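Local coordinates for histidine triad (HIT) protein (Sinorhizobium meliloti, PDB 3NRD) that belongs to the histidine triad family, pairs with a second copy in the crystal and probably binds nucleotides and acts as a nucleotide hydrolase or nucleotidyl transferase, at the interface of chains A and B. Sequence-based numbering; all coordinates share one arbitrary frame. Chains: chain A/B, histidine triad (HIT) protein.

The interface of chains A and B. Residues chain A 61-62, 65; chain B 49-50, 54, 57-58, 61.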
# COMPACT_ATOMS: atom_id res chain seq x y z
N THR A 61 5.24 9.87 -3.05
CA THR A 61 6.09 9.06 -2.16
C THR A 61 6.38 9.81 -0.88
O THR A 61 6.12 9.32 0.20
CB THR A 61 7.42 8.67 -2.89
OG1 THR A 61 7.07 7.84 -3.99
CG2 THR A 61 8.40 7.95 -1.97
N PHE A 62 6.86 11.02 -1.03
CA PHE A 62 7.34 11.78 0.12
C PHE A 62 6.23 12.41 0.92
O PHE A 62 6.38 12.55 2.12
CB PHE A 62 8.40 12.78 -0.34
CG PHE A 62 9.64 12.08 -0.78
CD1 PHE A 62 10.39 11.36 0.15
CD2 PHE A 62 10.02 12.06 -2.07
CE1 PHE A 62 11.49 10.66 -0.23
CE2 PHE A 62 11.14 11.38 -2.44
CZ PHE A 62 11.88 10.69 -1.52
N ASN A 65 5.04 9.43 2.92
CA ASN A 65 6.01 9.04 3.91
C ASN A 65 6.11 10.09 5.01
O ASN A 65 6.25 9.71 6.18
CB ASN A 65 7.37 8.74 3.25
CG ASN A 65 7.31 7.47 2.36
OD1 ASN A 65 6.31 6.76 2.37
ND2 ASN A 65 8.35 7.22 1.58
N VAL B 49 8.48 2.23 5.72
CA VAL B 49 8.94 2.83 4.48
C VAL B 49 9.83 4.07 4.76
O VAL B 49 10.88 4.26 4.17
CB VAL B 49 7.72 3.11 3.54
CG1 VAL B 49 6.98 4.40 3.97
CG2 VAL B 49 8.15 3.15 2.09
N PHE B 50 9.43 4.89 5.72
CA PHE B 50 10.13 6.14 6.06
C PHE B 50 11.41 5.96 6.88
O PHE B 50 12.07 6.94 7.20
CB PHE B 50 9.19 7.14 6.77
CG PHE B 50 8.52 6.60 7.99
CD1 PHE B 50 9.15 6.62 9.21
CD2 PHE B 50 7.22 6.06 7.91
CE1 PHE B 50 8.52 6.13 10.35
CE2 PHE B 50 6.58 5.57 9.05
CZ PHE B 50 7.25 5.61 10.26
N PRO B 54 15.87 8.68 2.07
CA PRO B 54 15.01 9.24 1.05
C PRO B 54 15.30 8.73 -0.37
O PRO B 54 14.36 8.51 -1.08
CB PRO B 54 15.28 10.74 1.14
CG PRO B 54 15.57 10.96 2.59
CD PRO B 54 16.31 9.70 3.04
N GLN B 57 13.66 5.46 -0.57
CA GLN B 57 12.22 5.64 -0.62
C GLN B 57 11.80 5.87 -2.07
O GLN B 57 10.85 5.23 -2.55
CB GLN B 57 11.76 6.79 0.26
CG GLN B 57 11.91 6.53 1.77
CD GLN B 57 11.66 7.78 2.63
OE1 GLN B 57 10.73 8.55 2.37
NE2 GLN B 57 12.48 7.98 3.65
N ALA B 58 12.54 6.76 -2.78
CA ALA B 58 12.22 7.06 -4.19
C ALA B 58 12.40 5.81 -5.04
O ALA B 58 11.52 5.48 -5.84
CB ALA B 58 13.07 8.22 -4.73
N THR B 61 9.54 3.33 -4.63
CA THR B 61 8.38 3.71 -5.45
C THR B 61 8.57 3.36 -6.92
O THR B 61 7.66 2.84 -7.53
CB THR B 61 8.06 5.20 -5.32
OG1 THR B 61 7.76 5.46 -3.94
CG2 THR B 61 6.86 5.59 -6.17
O HOH W 1 8.85 4.87 -0.60
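The ring of A:Phe62 carries the methyl CG2 of its neighbour A:Thr61 over the centre of one face, 4.2 Å above the plane, while the carbonyl O of B:Pro54 lies in plane at its edge, 3.3 Å from CZ. The amide of B:Gln57 crosses that ring obliquely, with OE1 towards the CD1 and CE1 side. A:Asn65 has its own amide turned 61° from that of B:Gln57 and meets it tip to tip; its ND2 donates to OE1 at 2.8 Å. The bond is nearly straight, 155° at the hydrogen, and OE1 lies close to the amide plane of A:Asn65, yet ND2 stands above the carbonyl plane of B:Gln57, so the donor is well aimed while the acceptor is met off its lone pairs.

This patch is the helix-to-helix part of a two-fold symmetric interface between two copies of a HIT domain, illustrating how a two-fold axis builds a dimer from short reciprocal contacts; family precedent suggests that this pairing is biological. Residues of helix 54-75 from both chains supply most of the patch, and 3-10 helix 49-51 of chain B flanks it. The extended chain of B:Gln57 beyond CG is what carries its amide across to A:Asn65. A:Asn65 ND2 also reaches water 1 at 3.2 Å. That water in turn contacts the backbone O of B:Gln57 at 2.8 Å, so the side chain of B:Gln57 directly, and its main-chain O through the water, engage the same amide nitrogen and help fix its rotation. B:Val49 crosses A:Asn65 at about a right angle, CG1 lying 3.5 Å from the amide carbon CG.

At the two-fold axis A:Thr61 meets its own copy, B:Thr61, tip to tip. In each, OG1 is anti to the carbonyl carbon (chi1 -64° in A:Thr61), and the hydroxyl oxygens OG1 of A:Thr61 and B:Thr61 share a short hydrogen bond of 2.5 Å.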